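Local coordinates for protein N-acetyl-beta-D glucosaminidase (Rhizomucor miehei CAU432, PDB 4ZM6) that probably cleaves beta-N-acetylglucosaminides as a family 3 glycoside hydrolase and carries a GCN5-related glucosamine N-acetyltransferase region that binds acetyl-CoA, at residues V686-G691 / K830-W835; G795-V800 / H818-L823; S651-F656 / R779-W784. One frame throughout, in Å; residues are numbered along the deposited sequence.

Contact 1: residues V686-G691 / K830-W835; sequences VHDLIG and KSYVDW
Leu689 and Val833 face each other as a hydrogen-bonded pair of an antiparallel two-strand contact, the axes of strands 686-691 and 830-834 running at 164°. Both backbone bonds of the pair are present: Leu689 N to Val833 O at 2.6 Å, and Val833 N to Leu689 O at 3.1 Å. Two residues further along, Gly691 and Ser831 repeat the pattern, with Gly691 N bonded to Ser831 O at 3.0 Å and Ser831 N to Gly691 O. Ile690 and Tyr832 form the non-hydrogen-bonded pair between them.

Side-chain polar contacts take over where the second strand turns its corner. The carboxylate of Asp688 has its CG anti to the carbonyl carbon (chi1 -78°), beside the backbone N, and its two oxygens reach separate partners. OD1 is met nearly along its C-O axis by Trp835 N at 2.8 Å. OD2 accepts from Tyr832 OH at 2.6 Å, the hydroxyl standing above the carboxylate plane, which is turned 87° from the ring. Tyr853 OH is a second partner of OD2, so three bonds grip this buried carboxylate, one at OD1 and two at OD2.

Apolar contacts are few. On the face carrying Leu689 and Val833, the CB atoms of those two residues are 3.9 Å apart, and Tyr842 and Tyr847 pack on both side chains. At the far end Val686 CG1 rests obliquely against Trp835 CD1 at 3.4 Å.

Strand 686-692 also pairs with strand 847-857, so a strand from the first N-acetyltransferase region is inserted between two from the second. This interleaving is consistent with the strand exchange known between paired GNAT domains, here within one chain.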
loop_
_atom_site.group_PDB
_atom_site.type_symbol
_atom_site.label_atom_id
_atom_site.label_comp_id
_atom_site.label_asym_id
_atom_site.label_seq_id
_atom_site.Cartn_x
_atom_site.Cartn_y
_atom_site.Cartn_z
ATOM N N VAL A 686 -24.243 13.735 28.453
ATOM C CA VAL A 686 -25.167 12.743 27.929
ATOM C C VAL A 686 -25.056 11.546 28.866
ATOM O O VAL A 686 -23.972 11.274 29.383
ATOM C CB VAL A 686 -24.806 12.396 26.467
ATOM C CG1 VAL A 686 -24.967 10.913 26.164
ATOM C CG2 VAL A 686 -25.636 13.233 25.506
ATOM N N HIS A 687 -26.165 10.839 29.085
ATOM C CA HIS A 687 -26.251 9.863 30.181
ATOM C C HIS A 687 -26.698 8.458 29.776
ATOM O O HIS A 687 -27.499 8.285 28.852
ATOM C CB HIS A 687 -27.221 10.378 31.241
ATOM C CG HIS A 687 -27.008 11.813 31.604
ATOM N ND1 HIS A 687 -26.086 12.211 32.548
ATOM C CD2 HIS A 687 -27.593 12.944 31.146
ATOM C CE1 HIS A 687 -26.117 13.528 32.658
ATOM N NE2 HIS A 687 -27.022 13.996 31.818
ATOM N N ASP A 688 -26.157 7.470 30.486
ATOM C CA ASP A 688 -26.717 6.123 30.542
ATOM C C ASP A 688 -27.496 6.007 31.851
ATOM O O ASP A 688 -27.013 6.444 32.899
ATOM C CB ASP A 688 -25.611 5.056 30.524
ATOM C CG ASP A 688 -25.025 4.821 29.138
ATOM O OD1 ASP A 688 -25.488 5.430 28.159
ATOM O OD2 ASP A 688 -24.069 4.029 29.032
ATOM N N LEU A 689 -28.685 5.409 31.791
ATOM C CA LEU A 689 -29.535 5.230 32.972
ATOM C C LEU A 689 -29.559 3.781 33.438
ATOM O O LEU A 689 -29.361 2.865 32.640
ATOM C CB LEU A 689 -30.961 5.680 32.670
ATOM C CG LEU A 689 -31.132 7.023 31.959
ATOM C CD1 LEU A 689 -32.606 7.344 31.797
ATOM C CD2 LEU A 689 -30.434 8.146 32.711
ATOM N N ILE A 690 -29.805 3.586 34.733
ATOM C CA ILE A 690 -30.015 2.251 35.306
ATOM C C ILE A 690 -31.318 2.234 36.100
ATOM O O ILE A 690 -31.632 3.188 36.815
ATOM C CB ILE A 690 -28.842 1.782 36.200
ATOM C CG1 ILE A 690 -29.126 0.378 36.758
ATOM C CG2 ILE A 690 -28.587 2.752 37.346
ATOM C CD1 ILE A 690 -27.960 -0.252 37.488
ATOM N N GLY A 691 -32.077 1.149 35.967
ATOM C CA GLY A 691 -33.361 1.010 36.654
ATOM C C GLY A 691 -33.534 -0.352 37.301
ATOM O O GLY A 691 -33.340 -1.379 36.653
ATOM N N LYS A 830 -32.122 -5.604 36.509
ATOM C CA LYS A 830 -31.431 -4.329 36.275
ATOM C C LYS A 830 -31.515 -3.938 34.803
ATOM O O LYS A 830 -31.192 -4.739 33.936
ATOM C CB LYS A 830 -29.968 -4.434 36.712
ATOM C CG LYS A 830 -29.791 -4.680 38.206
ATOM C CD LYS A 830 -28.381 -5.158 38.538
ATOM C CE LYS A 830 -28.269 -5.688 39.963
ATOM N NZ LYS A 830 -28.211 -4.598 40.974
ATOM N N SER A 831 -31.936 -2.704 34.524
ATOM C CA SER A 831 -32.267 -2.282 33.157
ATOM C C SER A 831 -31.418 -1.105 32.663
ATOM O O SER A 831 -31.218 -0.132 33.380
ATOM C CB SER A 831 -33.751 -1.921 33.072
ATOM O OG SER A 831 -34.117 -1.560 31.754
ATOM N N TYR A 832 -30.963 -1.198 31.415
ATOM C CA TYR A 832 -30.000 -0.271 30.831
ATOM C C TYR A 832 -30.645 0.603 29.763
ATOM O O TYR A 832 -30.991 0.119 28.688
ATOM C CB TYR A 832 -28.871 -1.091 30.206
ATOM C CG TYR A 832 -27.685 -0.328 29.633
ATOM C CD1 TYR A 832 -27.038 0.673 30.358
ATOM C CD2 TYR A 832 -27.167 -0.666 28.386
ATOM C CE1 TYR A 832 -25.938 1.338 29.838
ATOM C CE2 TYR A 832 -26.067 -0.011 27.863
ATOM C CZ TYR A 832 -25.455 0.989 28.589
ATOM O OH TYR A 832 -24.360 1.626 28.049
ATOM N N VAL A 833 -30.810 1.889 30.064
ATOM C CA VAL A 833 -31.265 2.861 29.072
ATOM C C VAL A 833 -30.075 3.735 28.685
ATOM O O VAL A 833 -29.623 4.566 29.468
ATOM C CB VAL A 833 -32.415 3.728 29.609
ATOM C CG1 VAL A 833 -32.822 4.775 28.581
ATOM C CG2 VAL A 833 -33.599 2.849 29.987
ATOM N N ASP A 834 -29.577 3.538 27.471
ATOM C CA ASP A 834 -28.301 4.102 27.065
ATOM C C ASP A 834 -28.484 5.375 26.257
ATOM O O ASP A 834 -29.419 5.481 25.466
ATOM C CB ASP A 834 -27.484 3.071 26.267
ATOM C CG ASP A 834 -28.159 2.644 24.968
ATOM O OD1 ASP A 834 -29.311 2.169 25.014
ATOM O OD2 ASP A 834 -27.530 2.767 23.895
ATOM N N TRP A 835 -27.585 6.334 26.487
ATOM C CA TRP A 835 -27.468 7.551 25.685
ATOM C C TRP A 835 -28.797 8.294 25.599
ATOM O O TRP A 835 -29.453 8.290 24.556
ATOM C CB TRP A 835 -26.934 7.210 24.286
ATOM C CG TRP A 835 -26.559 8.398 23.418
ATOM C CD1 TRP A 835 -26.834 9.722 23.650
ATOM C CD2 TRP A 835 -25.879 8.351 22.158
ATOM N NE1 TRP A 835 -26.346 10.494 22.624
ATOM C CE2 TRP A 835 -25.759 9.680 21.694
ATOM C CE3 TRP A 835 -25.354 7.313 21.378
ATOM C CZ2 TRP A 835 -25.133 10.000 20.487
ATOM C CZ3 TRP A 835 -24.733 7.633 20.173
ATOM C CH2 TRP A 835 -24.630 8.968 19.740
#

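Contact 2: residues G795-V800 / H818-L823; sequences GGMACV and HANWLL
Strand 795-800 and helix 818-823 run roughly antiparallel, with segment axes at 152° and 9.0 Å apart at closest approach, and Gly795 and Leu823 bring their CA atoms to 6.7 Å. No hydrogen bond crosses the interface, so the contact between these segments is van der Waals packing.

Met797 carries the strand's share. Its CG sits between the backbone N and the carbonyl carbon (chi1 72°), and a bend at the last torsion sets CE toward the helix. The methyl end then meets two consecutive helix residues. CE is 3.6 Å from Ala819 CB, with SD close behind at 4.0 Å from the same CB, so the thioether end lies against the small alanine. CE also touches the amide oxygen of Asn820, OD1, the two side chains crossing at about a right angle. That oxygen is not left to the methyl group: it is hydrogen-bonded to Tyr847 OH, which accounts for a polar atom in this buried setting.

One turn later Leu823 meets the strand at its glycines. Its CD2 lies 3.8 Å from Gly796 N and 4.1 Å from Gly795 CA, a direct approach to bare backbone that the lack of a side chain at Gly795 allows, while Gly796 offers its backbone N. Met797 CE is 4.3 Å from Leu823 CD1, a looser contact that extends the one with Ala819.

The helix thus lies over the strand as the connection of a beta-alpha-beta unit, strand 794-802, helix 811-825 and strand 830-836, whose two strands are parallel neighbours in the sheet. Across the same helix face Ala819 also touches Leu767 and Leu769 of strand 763-771, while Leu823 reaches Thr771 of that strand and Ser831 of strand 830-836.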
loop_
_atom_site.group_PDB
_atom_site.type_symbol
_atom_site.label_atom_id
_atom_site.label_comp_id
_atom_site.label_asym_id
_atom_site.label_seq_id
_atom_site.Cartn_x
_atom_site.Cartn_y
_atom_site.Cartn_z
ATOM N N GLY A 795 -31.227 -6.313 31.079
ATOM C CA GLY A 795 -31.719 -5.956 29.751
ATOM C C GLY A 795 -31.843 -4.452 29.614
ATOM O O GLY A 795 -31.261 -3.713 30.397
ATOM N N GLY A 796 -32.601 -3.996 28.626
ATOM C CA GLY A 796 -32.791 -2.570 28.425
ATOM C C GLY A 796 -33.600 -2.255 27.188
ATOM O O GLY A 796 -34.186 -3.146 26.573
ATOM N N MET A 797 -33.627 -0.979 26.819
ATOM C CA MET A 797 -34.376 -0.532 25.649
ATOM C C MET A 797 -33.643 0.595 24.929
ATOM O O MET A 797 -32.692 1.164 25.462
ATOM C CB MET A 797 -35.778 -0.069 26.060
ATOM C CG MET A 797 -35.808 1.249 26.818
ATOM S SD MET A 797 -37.418 1.600 27.538
ATOM C CE MET A 797 -37.385 0.472 28.919
ATOM N N ALA A 798 -34.111 0.919 23.726
ATOM C CA ALA A 798 -33.478 1.937 22.886
ATOM C C ALA A 798 -34.399 2.375 21.749
ATOM O O ALA A 798 -35.473 1.814 21.554
ATOM C CB ALA A 798 -32.162 1.410 22.322
ATOM N N CYS A 799 -33.966 3.391 21.010
ATOM C CA CYS A 799 -34.706 3.906 19.862
ATOM C C CYS A 799 -36.209 3.990 20.135
ATOM O O CYS A 799 -37.038 3.524 19.351
ATOM C CB CYS A 799 -34.385 3.072 18.628
ATOM S SG CYS A 799 -32.599 2.943 18.331
ATOM N N VAL A 800 -36.524 4.601 21.275
ATOM C CA VAL A 800 -37.890 4.889 21.692
ATOM C C VAL A 800 -38.374 6.110 20.924
ATOM O O VAL A 800 -37.677 7.128 20.856
ATOM C CB VAL A 800 -37.944 5.228 23.193
ATOM C CG1 VAL A 800 -39.349 5.643 23.604
ATOM C CG2 VAL A 800 -37.449 4.057 24.033
ATOM N N HIS A 818 -44.409 -0.277 29.415
ATOM C CA HIS A 818 -44.662 -1.619 28.922
ATOM C C HIS A 818 -43.353 -2.378 28.732
ATOM O O HIS A 818 -43.244 -3.537 29.122
ATOM C CB HIS A 818 -45.424 -1.565 27.605
ATOM C CG HIS A 818 -45.994 -2.882 27.196
ATOM N ND1 HIS A 818 -45.440 -3.657 26.198
ATOM C CD2 HIS A 818 -47.061 -3.572 27.663
ATOM C CE1 HIS A 818 -46.149 -4.762 26.060
ATOM N NE2 HIS A 818 -47.137 -4.736 26.937
ATOM N N ALA A 819 -42.361 -1.714 28.141
ATOM C CA ALA A 819 -41.028 -2.293 27.972
ATOM C C ALA A 819 -40.431 -2.749 29.303
ATOM O O ALA A 819 -39.787 -3.795 29.371
ATOM C CB ALA A 819 -40.098 -1.300 27.292
ATOM N N ASN A 820 -40.649 -1.967 30.357
ATOM C CA ASN A 820 -40.226 -2.373 31.697
ATOM C C ASN A 820 -40.947 -3.632 32.177
ATOM O O ASN A 820 -40.328 -4.503 32.798
ATOM C CB ASN A 820 -40.423 -1.234 32.704
ATOM C CG ASN A 820 -39.258 -0.266 32.728
ATOM O OD1 ASN A 820 -38.452 -0.220 31.801
ATOM N ND2 ASN A 820 -39.157 0.508 33.800
ATOM N N TRP A 821 -42.247 -3.720 31.893
ATOM C CA TRP A 821 -43.050 -4.886 32.270
ATOM C C TRP A 821 -42.501 -6.130 31.588
ATOM O O TRP A 821 -42.197 -7.127 32.247
ATOM C CB TRP A 821 -44.523 -4.673 31.896
ATOM C CG TRP A 821 -45.423 -5.859 32.167
ATOM C CD1 TRP A 821 -46.146 -6.569 31.246
ATOM C CD2 TRP A 821 -45.692 -6.465 33.441
ATOM N NE1 TRP A 821 -46.846 -7.575 31.866
ATOM C CE2 TRP A 821 -46.586 -7.536 33.213
ATOM C CE3 TRP A 821 -45.262 -6.207 34.754
ATOM C CZ2 TRP A 821 -47.061 -8.354 34.251
ATOM C CZ3 TRP A 821 -45.738 -7.020 35.791
ATOM C CH2 TRP A 821 -46.627 -8.081 35.528
ATOM N N LEU A 822 -42.361 -6.042 30.266
ATOM C CA LEU A 822 -41.788 -7.114 29.450
ATOM C C LEU A 822 -40.416 -7.567 29.934
ATOM O O LEU A 822 -40.121 -8.760 29.936
ATOM C CB LEU A 822 -41.663 -6.668 27.995
ATOM C CG LEU A 822 -42.953 -6.521 27.198
ATOM C CD1 LEU A 822 -42.625 -6.068 25.784
ATOM C CD2 LEU A 822 -43.721 -7.831 27.173
ATOM N N LEU A 823 -39.573 -6.619 30.326
ATOM C CA LEU A 823 -38.267 -6.962 30.875
ATOM C C LEU A 823 -38.427 -7.686 32.206
ATOM O O LEU A 823 -37.771 -8.703 32.433
ATOM C CB LEU A 823 -37.385 -5.718 31.031
ATOM C CG LEU A 823 -36.923 -5.088 29.710
ATOM C CD1 LEU A 823 -36.497 -3.641 29.923
ATOM C CD2 LEU A 823 -35.811 -5.906 29.068
#

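Contact 3: residues S651-F656 / R779-W784; sequences STYPRF and RSDLIW
Tyr653 reaches across to Ser780 and Asp781, and its hydroxyl is the polar centre. Its CG is anti to the backbone N (chi1 -156°), and the ring extends to the 779-784 loop. Ser780 N donates to Tyr653 OH at 2.9 Å with an N-H...O angle of 152°, and the hydroxyl in turn donates to Asp781 OD1 at 2.7 Å, lying close to the line of the CG-OD1 bond extended. The carboxylate and the ring are turned 83° apart. Ser780 OG lies over one ring face, 3.3 Å from Tyr653 CZ, and also meets Pro654 CB.

Phe656 O sits at the edge of the Trp784 indole, 3.3 Å from CZ2, while Ile783 CG1 lies over the centre of one face of that ring. Phe656 CD1 and Ile783 CD1 make a longer apolar contact.

A second shell fixes both sides. Arg779 grips Asp781 side-on: NE donates to OD1, already bonded to Tyr653 OH, and NH2 binds OD2 at 2.9 Å in a salt bridge; NH1 also meets Asp747 and Asp750. In the other loop a cis peptide precedes Pro654, and Arg655 clasps Thr652 O with NE and NH2. The side chain of Phe656 is about 7 Å from the bound acetyl-CoA.

One hydroxyl that both accepts and donates thus couples the two loops, and the side-on Arg779 would favour a charged Asp781 as its acceptor.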
loop_
_atom_site.group_PDB
_atom_site.type_symbol
_atom_site.label_atom_id
_atom_site.label_comp_id
_atom_site.label_asym_id
_atom_site.label_seq_id
_atom_site.Cartn_x
_atom_site.Cartn_y
_atom_site.Cartn_z
ATOM N N SER A 651 -18.713 5.762 19.532
ATOM C CA SER A 651 -19.453 5.220 18.399
ATOM C C SER A 651 -20.936 5.093 18.706
ATOM O O SER A 651 -21.366 5.229 19.851
ATOM C CB SER A 651 -18.869 3.865 17.976
ATOM O OG SER A 651 -18.441 3.103 19.094
ATOM N N THR A 652 -21.714 4.851 17.657
ATOM C CA THR A 652 -23.140 4.584 17.790
ATOM C C THR A 652 -23.359 3.078 18.012
ATOM O O THR A 652 -23.633 2.656 19.140
ATOM C CB THR A 652 -23.909 5.081 16.552
ATOM O OG1 THR A 652 -23.248 4.622 15.374
ATOM C CG2 THR A 652 -23.952 6.597 16.519
ATOM N N TYR A 653 -23.201 2.280 16.954
ATOM C CA TYR A 653 -23.389 0.829 17.030
ATOM C C TYR A 653 -22.424 0.088 16.097
ATOM O O TYR A 653 -22.409 0.359 14.897
ATOM C CB TYR A 653 -24.832 0.462 16.648
ATOM C CG TYR A 653 -25.296 -0.864 17.228
ATOM C CD1 TYR A 653 -24.900 -2.074 16.663
ATOM C CD2 TYR A 653 -26.113 -0.903 18.357
ATOM C CE1 TYR A 653 -25.310 -3.282 17.199
ATOM C CE2 TYR A 653 -26.526 -2.104 18.900
ATOM C CZ TYR A 653 -26.129 -3.291 18.319
ATOM O OH TYR A 653 -26.541 -4.490 18.857
ATOM N N PRO A 654 -21.617 -0.850 16.632
ATOM C CA PRO A 654 -21.406 -1.216 18.039
ATOM C C PRO A 654 -20.625 -0.146 18.792
ATOM O O PRO A 654 -20.211 0.848 18.194
ATOM C CB PRO A 654 -20.590 -2.513 17.956
ATOM C CG PRO A 654 -19.920 -2.468 16.630
ATOM C CD PRO A 654 -20.858 -1.726 15.719
ATOM N N ARG A 655 -20.397 -0.357 20.086
ATOM C CA ARG A 655 -19.938 0.726 20.944
ATOM C C ARG A 655 -19.436 0.281 22.303
ATOM O O ARG A 655 -20.067 -0.534 22.961
ATOM C CB ARG A 655 -21.098 1.703 21.148
ATOM C CG ARG A 655 -20.925 2.682 22.298
ATOM C CD ARG A 655 -22.252 3.112 22.894
ATOM N NE ARG A 655 -23.282 3.313 21.879
ATOM C CZ ARG A 655 -24.549 3.598 22.158
ATOM N NH1 ARG A 655 -24.949 3.749 23.421
ATOM N NH2 ARG A 655 -25.417 3.747 21.168
ATOM N N PHE A 656 -18.305 0.853 22.719
ATOM C CA PHE A 656 -17.896 0.842 24.125
ATOM C C PHE A 656 -18.493 2.054 24.835
ATOM O O PHE A 656 -19.105 1.923 25.889
ATOM C CB PHE A 656 -16.383 0.909 24.254
ATOM C CG PHE A 656 -15.658 -0.230 23.600
ATOM C CD1 PHE A 656 -15.629 -1.481 24.194
ATOM C CD2 PHE A 656 -14.971 -0.039 22.411
ATOM C CE1 PHE A 656 -14.942 -2.526 23.603
ATOM C CE2 PHE A 656 -14.280 -1.079 21.816
ATOM C CZ PHE A 656 -14.266 -2.326 22.411
ATOM N N ARG A 779 -25.690 -9.049 19.508
ATOM C CA ARG A 779 -26.249 -7.787 19.966
ATOM C C ARG A 779 -25.320 -7.190 21.015
ATOM O O ARG A 779 -25.001 -7.837 22.013
ATOM C CB ARG A 779 -27.652 -7.990 20.539
ATOM C CG ARG A 779 -28.669 -8.448 19.506
ATOM C CD ARG A 779 -29.158 -7.303 18.628
ATOM N NE ARG A 779 -29.911 -6.305 19.389
ATOM C CZ ARG A 779 -31.161 -6.458 19.837
ATOM N NH1 ARG A 779 -31.840 -7.583 19.623
ATOM N NH2 ARG A 779 -31.740 -5.478 20.525
ATOM N N SER A 780 -24.882 -5.958 20.770
ATOM C CA SER A 780 -23.974 -5.254 21.667
ATOM C C SER A 780 -24.693 -4.127 22.410
ATOM O O SER A 780 -24.039 -3.259 22.989
ATOM C CB SER A 780 -22.787 -4.707 20.874
ATOM O OG SER A 780 -23.221 -4.079 19.677
ATOM N N ASP A 781 -26.032 -4.150 22.402
ATOM C CA ASP A 781 -26.851 -3.171 23.144
ATOM C C ASP A 781 -26.357 -3.042 24.582
ATOM O O ASP A 781 -26.079 -1.940 25.072
ATOM C CB ASP A 781 -28.335 -3.579 23.176
ATOM C CG ASP A 781 -28.964 -3.672 21.790
ATOM O OD1 ASP A 781 -28.296 -4.156 20.855
ATOM O OD2 ASP A 781 -30.145 -3.289 21.641
ATOM N N LEU A 782 -26.246 -4.186 25.248
ATOM C CA LEU A 782 -25.781 -4.227 26.616
ATOM C C LEU A 782 -24.579 -5.145 26.701
ATOM O O LEU A 782 -24.689 -6.343 26.458
ATOM C CB LEU A 782 -26.900 -4.710 27.544
ATOM C CG LEU A 782 -26.562 -4.916 29.023
ATOM C CD1 LEU A 782 -26.167 -3.606 29.693
ATOM C CD2 LEU A 782 -27.744 -5.543 29.745
ATOM N N ILE A 783 -23.426 -4.567 27.023
ATOM C CA ILE A 783 -22.198 -5.336 27.216
ATOM C C ILE A 783 -21.746 -5.317 28.679
ATOM O O ILE A 783 -20.809 -6.027 29.052
ATOM C CB ILE A 783 -21.055 -4.825 26.307
ATOM C CG1 ILE A 783 -20.656 -3.384 26.662
ATOM C CG2 ILE A 783 -21.467 -4.899 24.846
ATOM C CD1 ILE A 783 -19.405 -2.896 25.958
ATOM N N TRP A 784 -22.419 -4.526 29.509
ATOM C CA TRP A 784 -21.976 -4.299 30.877
ATOM C C TRP A 784 -22.616 -5.311 31.823
ATOM O O TRP A 784 -23.242 -4.937 32.818
ATOM C CB TRP A 784 -22.320 -2.865 31.308
ATOM C CG TRP A 784 -21.813 -1.816 30.366
ATOM C CD1 TRP A 784 -22.556 -0.903 29.671
ATOM C CD2 TRP A 784 -20.452 -1.579 30.010
ATOM N NE1 TRP A 784 -21.740 -0.114 28.904
ATOM C CE2 TRP A 784 -20.441 -0.507 29.095
ATOM C CE3 TRP A 784 -19.236 -2.166 30.378
ATOM C CZ2 TRP A 784 -19.259 -0.010 28.541
ATOM C CZ3 TRP A 784 -18.055 -1.668 29.823
ATOM C CH2 TRP A 784 -18.080 -0.604 28.914
#

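Overall arrangement
All three contacts join the C-terminal acetyltransferase-like regions, with centres 11 to 16 Å apart. Contacts 1 and 2 share the beta-alpha-beta unit: strands 794-802 and 830-836 are neighbours, linked by a probable hydrogen bond from Tyr832 N to Gly795 O (2.7 Å). Contact 2 is buried and mostly apolar, with one amide oxygen satisfied outside it, whereas the partly buried contact 1 combines backbone bonds with a buried carboxylate. Contact 3, also buried but irregular, joins its loops through one tyrosine hydroxyl, bonded to a backbone N-H and a carboxylate held by an arginine of its own loop. A salt bridge, Arg655 NH1 to Asp834 OD2, ties it to contact 1, and both join the two N-acetyltransferase regions.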